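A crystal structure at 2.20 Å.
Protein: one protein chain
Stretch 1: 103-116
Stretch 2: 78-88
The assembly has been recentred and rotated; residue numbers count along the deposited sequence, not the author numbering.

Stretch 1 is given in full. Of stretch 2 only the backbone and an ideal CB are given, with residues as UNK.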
# COMPACT_ATOMS: atom_id res chain seq x y z
N ALA A 103 0.07 14.95 -11.21
CA ALA A 103 -0.39 14.06 -12.29
C ALA A 103 -0.78 12.66 -11.74
O ALA A 103 -1.85 12.13 -12.01
CB ALA A 103 0.70 13.94 -13.35
N TYR A 104 0.06 12.10 -10.88
CA TYR A 104 -0.26 10.81 -10.29
C TYR A 104 -1.53 10.91 -9.44
O TYR A 104 -2.39 10.06 -9.49
CB TYR A 104 0.93 10.31 -9.47
CG TYR A 104 0.72 8.95 -8.87
CD1 TYR A 104 0.99 7.82 -9.61
CD2 TYR A 104 0.21 8.80 -7.58
CE1 TYR A 104 0.75 6.54 -9.10
CE2 TYR A 104 -0.01 7.51 -7.03
CZ TYR A 104 0.28 6.39 -7.80
OH TYR A 104 0.06 5.13 -7.34
N TYR A 105 -1.65 11.95 -8.64
CA TYR A 105 -2.94 12.15 -7.92
C TYR A 105 -4.11 12.21 -8.89
O TYR A 105 -5.14 11.70 -8.58
CB TYR A 105 -2.90 13.43 -7.14
CG TYR A 105 -4.21 13.87 -6.62
CD1 TYR A 105 -4.75 13.26 -5.54
CD2 TYR A 105 -4.87 14.97 -7.17
CE1 TYR A 105 -5.93 13.66 -5.01
CE2 TYR A 105 -6.09 15.38 -6.65
CZ TYR A 105 -6.60 14.72 -5.57
OH TYR A 105 -7.79 15.03 -4.98
N GLN A 106 -3.97 12.84 -10.05
CA GLN A 106 -5.08 12.89 -11.03
C GLN A 106 -5.43 11.49 -11.47
O GLN A 106 -6.59 11.20 -11.53
CB GLN A 106 -4.82 13.75 -12.26
CG GLN A 106 -4.71 15.21 -11.94
CD GLN A 106 -4.57 16.13 -13.15
OE1 GLN A 106 -3.52 16.18 -13.80
NE2 GLN A 106 -5.62 16.91 -13.40
N ALA A 107 -4.45 10.61 -11.72
CA ALA A 107 -4.78 9.17 -11.98
C ALA A 107 -5.55 8.50 -10.84
O ALA A 107 -6.51 7.83 -11.10
CB ALA A 107 -3.56 8.38 -12.30
N LEU A 108 -5.18 8.75 -9.58
CA LEU A 108 -5.95 8.22 -8.44
C LEU A 108 -7.36 8.76 -8.36
O LEU A 108 -8.30 8.03 -7.91
CB LEU A 108 -5.28 8.53 -7.07
CG LEU A 108 -3.89 7.93 -6.71
CD1 LEU A 108 -3.27 8.57 -5.42
CD2 LEU A 108 -3.89 6.41 -6.58
N GLN A 109 -7.53 10.04 -8.67
CA GLN A 109 -8.89 10.60 -8.65
C GLN A 109 -9.78 9.88 -9.67
O GLN A 109 -10.94 9.63 -9.38
CB GLN A 109 -8.93 12.07 -8.95
CG GLN A 109 -8.74 12.97 -7.76
CD GLN A 109 -8.86 14.45 -8.16
OE1 GLN A 109 -9.45 15.23 -7.43
NE2 GLN A 109 -8.31 14.83 -9.31
N ALA A 110 -9.23 9.51 -10.82
CA ALA A 110 -10.02 8.81 -11.82
C ALA A 110 -10.29 7.36 -11.33
O ALA A 110 -11.45 6.92 -11.18
CB ALA A 110 -9.32 8.86 -13.20
N ILE A 111 -9.25 6.63 -10.96
CA ILE A 111 -9.45 5.26 -10.60
C ILE A 111 -10.31 5.09 -9.39
O ILE A 111 -11.03 4.09 -9.28
CB ILE A 111 -8.13 4.63 -10.37
CG1 ILE A 111 -7.43 4.53 -11.73
CG2 ILE A 111 -8.32 3.27 -9.73
CD1 ILE A 111 -6.08 3.95 -11.72
N PHE A 112 -10.23 6.01 -8.44
CA PHE A 112 -10.91 5.87 -7.18
C PHE A 112 -12.05 6.85 -7.08
O PHE A 112 -12.49 7.20 -6.02
CB PHE A 112 -9.96 5.99 -5.98
CG PHE A 112 -8.94 4.87 -5.88
CD1 PHE A 112 -9.26 3.68 -5.24
CD2 PHE A 112 -7.69 5.01 -6.41
CE1 PHE A 112 -8.33 2.64 -5.17
CE2 PHE A 112 -6.79 4.01 -6.34
CZ PHE A 112 -7.11 2.81 -5.72
N GLU A 113 -12.61 7.23 -8.20
CA GLU A 113 -13.73 8.18 -8.20
C GLU A 113 -14.83 7.64 -7.29
O GLU A 113 -15.14 6.46 -7.34
CB GLU A 113 -14.24 8.35 -9.63
CG GLU A 113 -14.69 9.73 -9.96
CD GLU A 113 -15.03 9.88 -11.44
OE1 GLU A 113 -14.34 10.69 -12.16
OE2 GLU A 113 -15.97 9.17 -11.90
N GLY A 114 -15.37 8.46 -6.42
CA GLY A 114 -16.39 8.02 -5.47
C GLY A 114 -15.90 7.65 -4.09
O GLY A 114 -16.73 7.41 -3.20
N TYR A 115 -14.58 7.55 -3.91
CA TYR A 115 -13.98 7.34 -2.61
C TYR A 115 -13.26 8.60 -2.13
O TYR A 115 -13.03 9.49 -2.88
CB TYR A 115 -12.97 6.17 -2.67
CG TYR A 115 -13.57 4.93 -3.23
CD1 TYR A 115 -14.24 4.06 -2.41
CD2 TYR A 115 -13.55 4.66 -4.61
CE1 TYR A 115 -14.84 2.93 -2.91
CE2 TYR A 115 -14.18 3.54 -5.12
CZ TYR A 115 -14.81 2.68 -4.25
OH TYR A 115 -15.43 1.51 -4.68
N THR A 116 -12.89 8.66 -0.87
CA THR A 116 -12.24 9.83 -0.33
C THR A 116 -10.74 9.51 -0.36
O THR A 116 -10.31 8.52 0.25
CB THR A 116 -12.73 10.06 1.14
OG1 THR A 116 -14.16 10.24 1.14
CG2 THR A 116 -12.08 11.26 1.80
N UNK A 78 -1.75 -2.34 -10.97
CA UNK A 78 -2.00 -2.56 -9.57
C UNK A 78 -3.14 -1.69 -9.00
O UNK A 78 -3.85 -2.18 -8.11
CB UNK A 78 -0.71 -2.30 -8.79
N UNK A 79 -3.31 -0.46 -9.50
CA UNK A 79 -4.38 0.42 -8.99
C UNK A 79 -5.77 -0.17 -9.39
O UNK A 79 -6.71 -0.11 -8.61
CB UNK A 79 -4.21 1.84 -9.54
N UNK A 80 -5.87 -0.73 -10.59
CA UNK A 80 -7.08 -1.44 -11.03
C UNK A 80 -7.33 -2.60 -10.10
O UNK A 80 -8.46 -2.79 -9.66
CB UNK A 80 -6.95 -1.93 -12.47
N UNK A 81 -6.30 -3.35 -9.74
CA UNK A 81 -6.54 -4.47 -8.84
C UNK A 81 -6.92 -4.04 -7.42
O UNK A 81 -7.74 -4.71 -6.81
CB UNK A 81 -5.29 -5.36 -8.79
N UNK A 82 -6.35 -2.93 -6.92
CA UNK A 82 -6.68 -2.44 -5.57
C UNK A 82 -8.17 -2.04 -5.43
O UNK A 82 -8.80 -2.24 -4.38
CB UNK A 82 -5.79 -1.24 -5.23
N UNK A 83 -8.70 -1.44 -6.50
CA UNK A 83 -10.09 -1.01 -6.63
C UNK A 83 -11.08 -2.17 -6.31
O UNK A 83 -12.03 -1.99 -5.58
CB UNK A 83 -10.33 -0.48 -8.04
N UNK A 84 -10.83 -3.36 -6.82
CA UNK A 84 -11.67 -4.49 -6.44
C UNK A 84 -11.74 -4.68 -4.92
O UNK A 84 -12.80 -4.92 -4.36
CB UNK A 84 -11.15 -5.77 -7.10
N UNK A 85 -10.59 -4.65 -4.27
CA UNK A 85 -10.52 -4.80 -2.84
C UNK A 85 -11.31 -3.76 -2.12
O UNK A 85 -12.07 -4.06 -1.18
CB UNK A 85 -9.06 -4.76 -2.37
N UNK A 86 -11.13 -2.52 -2.53
CA UNK A 86 -11.80 -1.40 -1.88
C UNK A 86 -13.34 -1.54 -1.92
O UNK A 86 -14.03 -1.30 -0.95
CB UNK A 86 -11.38 -0.09 -2.55
N UNK A 87 -13.84 -1.90 -3.08
CA UNK A 87 -15.21 -2.28 -3.24
C UNK A 87 -15.67 -3.48 -2.48
O UNK A 87 -16.66 -3.40 -1.77
CB UNK A 87 -15.48 -2.52 -4.73
N UNK A 88 -14.96 -4.60 -2.62
CA UNK A 88 -15.40 -5.78 -1.90
C UNK A 88 -15.45 -5.47 -0.40
O UNK A 88 -16.48 -5.76 0.25
CB UNK A 88 -14.47 -6.96 -2.18

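Backbone angles near -60/-42 throughout and i-to-i+4 hydrogen bonds make 78-88 a helix; its axis runs at 39° to that of helix 103-111, with a closest approach of 10.8 Å. Stretch 1 offers mainly hydrocarbon and aromatic rings here, so positions whose CA-to-CB bonds meet it should favour apolar side chains.

Position 78 has nothing of stretch 1 within 5.5 Å of its ideal CB, and its phi of -67° admits most residues, proline included. The deposited residue is Pro78, whose carbonyl O accepts from the position 82 N at 2.9 Å.

Position 79 points toward stretch 1. Its ideal CB lies 3.6 Å from Ile111 CD1, 4.6 Å from Phe112 CE2 and 5.5 Å from Leu108 CD2, an apolar pocket suited to leucine, isoleucine or methionine. It is Leu79, in the m,t rotamer: CD2 packs 3.7 Å from Leu108 CD2 and 4.0 Å from Phe112 CE2, near that ring's plane, while CD1 lies 3.8 Å from Tyr104 OH. It has the largest covered area of the stretch.

Position 80 points away and position 81 is out of reach, so polar residues would suit both. They are Lys80 and Asp81.

Position 82 points toward stretch 1, with its ideal CB 4.3 Å from Phe112 CZ. An aliphatic residue of moderate size fits; Ile82 places CG2 3.9 Å from Phe112 CZ, at the ring edge.

Position 83 points sideways, its ideal CB 4.6 Å from Ile111 CG2 and 4.7 Å from Phe112 CE1. The apolar neighbours and the sideways bond suit a small or beta-branched aliphatic residue such as alanine, valine or isoleucine, with threonine possible. Val83, in the t rotamer, sends CG2 over one face of the Phe112 ring, 4.3 Å from the centroid and 25° off the normal, a CH-pi contact; the same CG2 lies a tight 3.1 Å from Ile111 CG2.

Position 84 points away, leaving room for a long polar chain. Lys84 NZ donates to Asp81 OD1 at 2.7 Å, a salt bridge one turn back.

Position 85 is out of reach of stretch 1, which therefore gives little guidance; it is Phe85.

Position 86 points toward Tyr115, whose CE1 is 4.6 Å from the ideal CB; Phe112 CE1 is at 4.9 Å. A compact aliphatic residue fits here, against the Tyr115 ring and beside the Phe112 ring. Val86 CG1 lies over the Tyr115 face, 3.6 Å from the centroid, and CG2 is 4.2 Å from Phe112 CE1, near that ring's plane.

Position 87 points sideways, its ideal CB 4.0 Å from Tyr115 OH, so polar or flexible chains suit. Glu87 brings CG to 3.1 Å from Tyr115 OH.

Position 88 is out of reach and permissive; it is Val88.

Stretch 2 (78-88) PLKDIVKFVEV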
# COMPACT_ATOMS: atom_id res chain seq x y z
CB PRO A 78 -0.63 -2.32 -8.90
CG PRO A 78 0.25 -1.74 -10.01
CD PRO A 78 -0.32 -2.17 -11.28
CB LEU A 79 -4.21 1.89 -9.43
CG LEU A 79 -2.95 2.60 -8.91
CD1 LEU A 79 -2.65 3.88 -9.67
CD2 LEU A 79 -3.06 2.89 -7.43
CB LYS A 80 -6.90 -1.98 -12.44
CG LYS A 80 -8.20 -1.99 -13.25
CD LYS A 80 -8.04 -2.58 -14.70
CE LYS A 80 -7.92 -4.14 -14.71
NZ LYS A 80 -8.95 -4.83 -13.83
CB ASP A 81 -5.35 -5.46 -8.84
CG ASP A 81 -5.22 -6.21 -10.17
OD1 ASP A 81 -6.26 -6.81 -10.57
OD2 ASP A 81 -4.15 -6.16 -10.83
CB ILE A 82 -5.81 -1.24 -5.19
CG1 ILE A 82 -4.36 -1.70 -4.94
CG2 ILE A 82 -6.33 -0.52 -3.94
CD1 ILE A 82 -3.37 -0.53 -4.88
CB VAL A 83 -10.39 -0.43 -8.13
CG1 VAL A 83 -11.82 -0.16 -8.37
CG2 VAL A 83 -9.66 0.81 -8.34
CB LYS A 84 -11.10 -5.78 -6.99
CG LYS A 84 -11.20 -5.97 -8.42
CD LYS A 84 -10.72 -7.38 -8.72
CE LYS A 84 -9.26 -7.48 -8.88
NZ LYS A 84 -8.94 -7.13 -10.33
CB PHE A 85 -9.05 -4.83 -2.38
CG PHE A 85 -8.36 -6.15 -2.72
CD1 PHE A 85 -8.41 -7.23 -1.83
CD2 PHE A 85 -7.81 -6.35 -3.98
CE1 PHE A 85 -7.88 -8.49 -2.20
CE2 PHE A 85 -7.24 -7.59 -4.32
CZ PHE A 85 -7.27 -8.65 -3.44
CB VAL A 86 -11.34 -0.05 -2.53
CG1 VAL A 86 -12.33 1.04 -2.26
CG2 VAL A 86 -9.89 0.34 -1.97
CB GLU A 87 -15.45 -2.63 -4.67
CG GLU A 87 -15.83 -1.45 -5.38
CD GLU A 87 -16.35 -1.77 -6.74
OE1 GLU A 87 -15.55 -1.49 -7.69
OE2 GLU A 87 -17.53 -2.28 -6.81
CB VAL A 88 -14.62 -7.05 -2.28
CG1 VAL A 88 -14.98 -8.20 -1.36
CG2 VAL A 88 -14.95 -7.43 -3.77
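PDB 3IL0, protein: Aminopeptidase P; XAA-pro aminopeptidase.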